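Local coordinates for beta-ketoacyl-[acyl-carrier-protein] synthase III (Pseudomonas aeruginosa, PDB 2X3E) that probably catalyses the first condensation of fatty acid synthesis, joining an acetyl group from acetyl-CoA to two carbons of malonyl-ACP, at residues F142-P148 / S208-R212; D301-L307 / V319-K325. The protein carries 1 engineered substitution. All coordinates share one frame. Residue numbers count along the deposited sequence, not the author numbering.

Contact 1 (F142-P148 / S208-R212); sequences FSHTLDP and SNYFR
Two loops of the thiolase fold, 142-148 (following strand 133-140) and 208-212 (following helix 199-204), touch without forming a sheet. Phe142 to His144 have helical phi/psi, and this short turn closes as Thr145 N (2.7 Å) and, with chi1 in the p well, Thr145 OG1 (2.7 Å) both bond to Phe142 O; the backbone is extended at Leu146 and Asp147 and turns helical again at Pro148. Asn209 centres an inverse gamma turn. The nearest CA atoms are those of Thr145 and Tyr210, 5.2 Å apart; beside them Phe211 N donates to Thr145 O at 2.9 Å. The edge of Phe142 meets the face of Phe211 (t rotamer), centroids 5.3 Å apart and planes at 61°; Phe157 joins both rings. Phe142 also packs on Cys87 of the second subunit, its side chain about 7 Å from that of Asn280, a predicted active-site residue. Tyr210 (m rotamer) spreads along Asp147 and Pro148, with Asp147 CA 3.7 Å from its ring centroid in a CH-pi contact. A water joins Asp147 N (3.0 Å) to Phe211 O (2.8 Å).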
loop_
_atom_site.group_PDB
_atom_site.type_symbol
_atom_site.label_atom_id
_atom_site.label_comp_id
_atom_site.label_asym_id
_atom_site.label_seq_id
_atom_site.Cartn_x
_atom_site.Cartn_y
_atom_site.Cartn_z
ATOM N N PHE A 142 2.713 5.945 15.538
ATOM C CA PHE A 142 3.131 7.334 15.347
ATOM C C PHE A 142 4.027 7.883 16.448
ATOM O O PHE A 142 4.822 8.780 16.180
ATOM C CB PHE A 142 1.918 8.259 15.168
ATOM C CG PHE A 142 1.609 8.583 13.735
ATOM C CD1 PHE A 142 1.516 7.576 12.788
ATOM C CD2 PHE A 142 1.409 9.899 13.329
ATOM C CE1 PHE A 142 1.228 7.870 11.465
ATOM C CE2 PHE A 142 1.124 10.198 12.008
ATOM C CZ PHE A 142 1.031 9.176 11.073
ATOM N N SER A 143 3.916 7.367 17.670
ATOM C CA SER A 143 4.779 7.845 18.764
ATOM C C SER A 143 6.263 7.749 18.412
ATOM O O SER A 143 7.055 8.578 18.856
ATOM C CB SER A 143 4.508 7.103 20.077
ATOM O OG SER A 143 5.093 5.812 20.076
ATOM N N HIS A 144 6.645 6.755 17.608
ATOM C CA HIS A 144 8.045 6.632 17.178
ATOM C C HIS A 144 8.484 7.807 16.311
ATOM O O HIS A 144 9.676 8.078 16.204
ATOM C CB HIS A 144 8.286 5.335 16.397
ATOM C CG HIS A 144 8.125 4.096 17.218
ATOM N ND1 HIS A 144 7.521 2.958 16.730
ATOM C CD2 HIS A 144 8.487 3.814 18.491
ATOM C CE1 HIS A 144 7.517 2.028 17.667
ATOM N NE2 HIS A 144 8.096 2.522 18.746
ATOM N N THR A 145 7.516 8.499 15.709
ATOM C CA THR A 145 7.770 9.528 14.702
ATOM C C THR A 145 7.573 10.957 15.219
ATOM O O THR A 145 7.740 11.916 14.468
ATOM C CB THR A 145 6.836 9.323 13.480
ATOM O OG1 THR A 145 5.507 9.756 13.804
ATOM C CG2 THR A 145 6.795 7.851 13.063
ATOM N N LEU A 146 7.221 11.107 16.492
ATOM C CA LEU A 146 6.938 12.429 17.042
ATOM C C LEU A 146 8.213 13.106 17.524
ATOM O O LEU A 146 9.133 12.448 18.012
ATOM C CB LEU A 146 5.934 12.329 18.193
ATOM C CG LEU A 146 4.582 11.702 17.835
ATOM C CD1 LEU A 146 3.624 11.732 19.025
ATOM C CD2 LEU A 146 3.950 12.397 16.615
ATOM N N ASP A 147 8.254 14.427 17.373
ATOM C CA ASP A 147 9.299 15.244 17.964
ATOM C C ASP A 147 9.143 15.154 19.481
ATOM O O ASP A 147 8.081 15.494 19.999
ATOM C CB ASP A 147 9.139 16.695 17.498
ATOM C CG ASP A 147 10.258 17.612 17.974
ATOM O OD1 ASP A 147 10.991 17.276 18.931
ATOM O OD2 ASP A 147 10.394 18.695 17.375
ATOM N N PRO A 148 10.191 14.690 20.194
ATOM C CA PRO A 148 10.142 14.603 21.661
ATOM C C PRO A 148 9.748 15.905 22.357
ATOM O O PRO A 148 9.167 15.866 23.440
ATOM C CB PRO A 148 11.584 14.236 22.042
ATOM C CG PRO A 148 12.129 13.560 20.856
ATOM C CD PRO A 148 11.480 14.202 19.668
ATOM N N SER A 208 16.064 12.579 11.984
ATOM C CA SER A 208 15.229 13.517 12.736
ATOM C C SER A 208 13.987 13.869 11.911
ATOM O O SER A 208 13.517 15.011 11.928
ATOM C CB SER A 208 16.021 14.783 13.079
ATOM O OG SER A 208 17.215 14.463 13.774
ATOM N N ASN A 209 13.455 12.876 11.194
ATOM C CA ASN A 209 12.276 13.075 10.349
ATOM C C ASN A 209 10.992 12.915 11.171
ATOM O O ASN A 209 10.449 11.810 11.302
ATOM C CB ASN A 209 12.301 12.145 9.121
ATOM C CG ASN A 209 12.339 10.661 9.483
ATOM O OD1 ASN A 209 13.122 10.234 10.333
ATOM N ND2 ASN A 209 11.504 9.868 8.814
ATOM N N TYR A 210 10.534 14.025 11.744
ATOM C CA TYR A 210 9.405 14.014 12.667
ATOM C C TYR A 210 8.099 14.390 11.981
ATOM O O TYR A 210 8.082 15.174 11.027
ATOM C CB TYR A 210 9.635 14.990 13.826
ATOM C CG TYR A 210 10.843 14.698 14.698
ATOM C CD1 TYR A 210 11.714 15.716 15.069
ATOM C CD2 TYR A 210 11.106 13.408 15.161
ATOM C CE1 TYR A 210 12.822 15.465 15.876
ATOM C CE2 TYR A 210 12.212 13.145 15.968
ATOM C CZ TYR A 210 13.066 14.181 16.320
ATOM O OH TYR A 210 14.161 13.937 17.118
ATOM N N PHE A 211 7.002 13.849 12.500
ATOM C CA PHE A 211 5.675 14.205 12.017
ATOM C C PHE A 211 5.382 15.666 12.348
ATOM O O PHE A 211 5.658 16.125 13.464
ATOM C CB PHE A 211 4.608 13.317 12.651
ATOM C CG PHE A 211 3.200 13.714 12.288
ATOM C CD1 PHE A 211 2.404 14.404 13.190
ATOM C CD2 PHE A 211 2.681 13.414 11.034
ATOM C CE1 PHE A 211 1.111 14.775 12.856
ATOM C CE2 PHE A 211 1.395 13.780 10.694
ATOM C CZ PHE A 211 0.609 14.467 11.603
ATOM N N ARG A 212 4.845 16.392 11.371
ATOM C CA ARG A 212 4.364 17.749 11.593
ATOM C C ARG A 212 2.962 17.916 11.030
ATOM O O ARG A 212 2.592 17.270 10.041
ATOM C CB ARG A 212 5.315 18.790 10.992
ATOM C CG ARG A 212 5.474 18.758 9.480
ATOM C CD ARG A 212 6.089 20.070 8.988
ATOM N NE ARG A 212 6.642 19.968 7.637
ATOM C CZ ARG A 212 5.933 19.992 6.509
ATOM N NH1 ARG A 212 4.607 20.104 6.525
ATOM N NH2 ARG A 212 6.564 19.900 5.340
HETATM O O HOH W 1 5.779 15.522 16.146
#

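Contact 2 (D301-L307 / V319-K325); sequences DGGNMVL and VALRWPK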
loop_
_atom_site.group_PDB
_atom_site.type_symbol
_atom_site.label_atom_id
_atom_site.label_comp_id
_atom_site.label_asym_id
_atom_site.label_seq_id
_atom_site.Cartn_x
_atom_site.Cartn_y
_atom_site.Cartn_z
ATOM N N ASP A 301 -26.785 -5.249 16.669
ATOM C CA ASP A 301 -26.905 -6.240 15.602
ATOM C C ASP A 301 -27.737 -5.644 14.465
ATOM O O ASP A 301 -28.890 -5.270 14.672
ATOM C CB ASP A 301 -27.613 -7.511 16.107
ATOM C CG ASP A 301 -26.905 -8.174 17.283
ATOM O OD1 ASP A 301 -25.675 -8.030 17.419
ATOM O OD2 ASP A 301 -27.594 -8.860 18.070
ATOM N N GLY A 302 -27.152 -5.536 13.274
ATOM C CA GLY A 302 -27.867 -5.016 12.105
ATOM C C GLY A 302 -28.044 -3.503 12.069
ATOM O O GLY A 302 -28.736 -2.977 11.193
ATOM N N GLY A 303 -27.418 -2.794 13.006
ATOM C CA GLY A 303 -27.512 -1.339 13.056
ATOM C C GLY A 303 -26.856 -0.687 11.850
ATOM O O GLY A 303 -25.804 -1.133 11.380
ATOM N N ASN A 304 -27.488 0.362 11.336
ATOM C CA ASN A 304 -26.924 1.128 10.222
ATOM C C ASN A 304 -25.666 1.864 10.676
ATOM O O ASN A 304 -25.705 2.624 11.644
ATOM C CB ASN A 304 -27.948 2.130 9.686
ATOM C CG ASN A 304 -29.184 1.458 9.120
ATOM O OD1 ASN A 304 -29.113 0.343 8.597
ATOM N ND2 ASN A 304 -30.326 2.134 9.218
ATOM N N MET A 305 -24.563 1.633 9.974
ATOM C CA MET A 305 -23.258 2.151 10.371
ATOM C C MET A 305 -22.505 2.778 9.197
ATOM O O MET A 305 -22.571 2.294 8.063
ATOM C CB MET A 305 -22.419 1.016 10.967
ATOM C CG MET A 305 -20.993 1.396 11.365
ATOM S SD MET A 305 -20.106 -0.018 12.053
ATOM C CE MET A 305 -20.713 0.002 13.738
ATOM N N VAL A 306 -21.793 3.863 9.492
ATOM C CA VAL A 306 -20.828 4.445 8.570
ATOM C C VAL A 306 -19.482 4.626 9.275
ATOM O O VAL A 306 -19.413 5.122 10.409
ATOM C CB VAL A 306 -21.318 5.789 8.004
ATOM C CG1 VAL A 306 -20.218 6.487 7.188
ATOM C CG2 VAL A 306 -22.557 5.562 7.142
ATOM N N LEU A 307 -18.430 4.179 8.599
ATOM C CA LEU A 307 -17.066 4.413 9.019
ATOM C C LEU A 307 -16.543 5.520 8.121
ATOM O O LEU A 307 -16.785 5.505 6.918
ATOM C CB LEU A 307 -16.211 3.156 8.843
ATOM C CG LEU A 307 -16.808 1.838 9.329
ATOM C CD1 LEU A 307 -15.838 0.679 9.062
ATOM C CD2 LEU A 307 -17.161 1.907 10.803
ATOM N N VAL A 319 -17.467 4.396 4.319
ATOM C CA VAL A 319 -18.066 3.113 3.943
ATOM C C VAL A 319 -19.322 2.899 4.774
ATOM O O VAL A 319 -19.301 3.139 5.982
ATOM C CB VAL A 319 -17.121 1.937 4.246
ATOM C CG1 VAL A 319 -17.643 0.653 3.597
ATOM C CG2 VAL A 319 -15.707 2.243 3.782
ATOM N N ALA A 320 -20.402 2.452 4.137
ATOM C CA ALA A 320 -21.640 2.115 4.839
ATOM C C ALA A 320 -21.757 0.602 4.948
ATOM O O ALA A 320 -21.417 -0.113 4.012
ATOM C CB ALA A 320 -22.845 2.669 4.092
ATOM N N LEU A 321 -22.244 0.130 6.091
ATOM C CA LEU A 321 -22.570 -1.279 6.288
ATOM C C LEU A 321 -23.593 -1.405 7.410
ATOM O O LEU A 321 -23.765 -0.480 8.200
ATOM C CB LEU A 321 -21.311 -2.088 6.633
ATOM C CG LEU A 321 -20.661 -1.875 8.010
ATOM C CD1 LEU A 321 -19.660 -3.001 8.316
ATOM C CD2 LEU A 321 -19.976 -0.502 8.112
ATOM N N ARG A 322 -24.284 -2.537 7.470
ATOM C CA ARG A 322 -25.062 -2.874 8.657
ATOM C C ARG A 322 -24.179 -3.745 9.532
ATOM O O ARG A 322 -23.521 -4.657 9.035
ATOM C CB ARG A 322 -26.365 -3.581 8.291
ATOM C CG ARG A 322 -27.368 -2.660 7.584
ATOM C CD ARG A 322 -28.688 -3.361 7.302
ATOM N NE ARG A 322 -28.481 -4.594 6.540
ATOM C CZ ARG A 322 -28.879 -5.815 6.912
ATOM N NH1 ARG A 322 -29.556 -6.019 8.047
ATOM N NH2 ARG A 322 -28.614 -6.851 6.125
ATOM N N TRP A 323 -24.131 -3.439 10.827
ATOM C CA TRP A 323 -23.179 -4.096 11.723
ATOM C C TRP A 323 -23.628 -5.532 11.981
ATOM O O TRP A 323 -24.793 -5.759 12.326
ATOM C CB TRP A 323 -23.043 -3.326 13.045
ATOM C CG TRP A 323 -22.012 -3.921 13.969
ATOM C CD1 TRP A 323 -22.240 -4.572 15.141
ATOM C CD2 TRP A 323 -20.598 -3.941 13.765
ATOM N NE1 TRP A 323 -21.053 -4.987 15.691
ATOM C CE2 TRP A 323 -20.026 -4.612 14.864
ATOM C CE3 TRP A 323 -19.759 -3.456 12.760
ATOM C CZ2 TRP A 323 -18.650 -4.810 14.987
ATOM C CZ3 TRP A 323 -18.385 -3.652 12.884
ATOM C CH2 TRP A 323 -17.849 -4.327 13.991
ATOM N N PRO A 324 -22.717 -6.507 11.794
ATOM C CA PRO A 324 -23.068 -7.904 11.982
ATOM C C PRO A 324 -22.905 -8.349 13.427
ATOM O O PRO A 324 -22.392 -7.597 14.260
ATOM C CB PRO A 324 -22.056 -8.626 11.093
ATOM C CG PRO A 324 -20.835 -7.789 11.190
ATOM C CD PRO A 324 -21.307 -6.364 11.376
ATOM N N LYS A 325 -23.331 -9.572 13.709
ATOM C CA LYS A 325 -23.156 -10.163 15.032
ATOM C C LYS A 325 -21.714 -10.641 15.177
ATOM O O LYS A 325 -21.327 -11.650 14.582
ATOM C CB LYS A 325 -24.125 -11.329 15.225
ATOM C CG LYS A 325 -25.597 -10.934 15.093
ATOM C CD LYS A 325 -26.510 -12.149 15.065
ATOM C CE LYS A 325 -27.964 -11.745 14.850
ATOM N NZ LYS A 325 -28.175 -11.059 13.536
#
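Segments 301-307 and 319-325, the arms of a hairpin, run antiparallel, the axes of 304-307 and 319-322 approaching to 4.8 Å with their directions 152° apart. Met305 with Leu321 and Leu307 with Val319 are hydrogen-bonded pairs, each joined by two N-H to O bonds of 2.9 Å, N of each residue to O of the other; Asn304 with Arg322 and Val306 with Ala320 are the non-hydrogen-bonded pairs. Side chains alternate between the faces. On one, Met305, extended through chi1 and chi2 (both t) and bent at its methyl (chi3 m), lies between Leu321 and the indole of Trp323: its CG sits 3.9 Å from Leu321 CD2, while its SD comes 3.5 Å from Trp323 CE3 in an oblique Met-aromatic contact. Leu321 CD2 also reaches Leu307 CG at 4.1 Å, so its tip fills the dip between Met305 and Leu307. Leu290 of helix 285-295 touches both Met305 and Trp323. On the other face Val306 and Ala320 make a low patch, Val306 CG2 resting 4.2 Å from Ala320 CB, and Val233 of helix 215-237 touches both; the longer Asn304 and Arg322 flank it, Asn304 OD1 3.6 Å from Arg322 CG while Asn304 ND2 is hydrogen-bonded to Asp243 O. Beyond the strands Trp323 N bonds to Gly303 O (2.9 Å) and Gly302 N, at positive phi, to Trp323 O (2.6 Å). At the exposed end Lys325 CG passes 3.7 Å from Asp301 OD1, while Lys325 NZ salt-bridges Glu174. Strands 246-249 and 177-184 flank the pair, making this the open end of a beta hairpin in a helix-covered mixed sheet of the thiolase fold.

Contacts 1 and 2 are both largely buried, yet lie on opposite sides of the chain's centre, with centres 35 Å apart. They share no strand or helix: contact 1 joins loops distant in sequence, whereas contact 2 pairs neighbouring arms of a hairpin. Regular backbone bonding dominates contact 2, with apolar side chains filling the space between sheet and helices; contact 1 has one direct backbone bond, a bridging water and aromatic packing. Contact 1 sits at the dimer interface, its Phe142 side chain about 7 Å from that of the engineered Ala112, a predicted active-site position; contact 2, untouched by the second subunit, lies in the four-stranded mixed sheet, its Leu307 side chain about 9 Å from that of the predicted active-site His250.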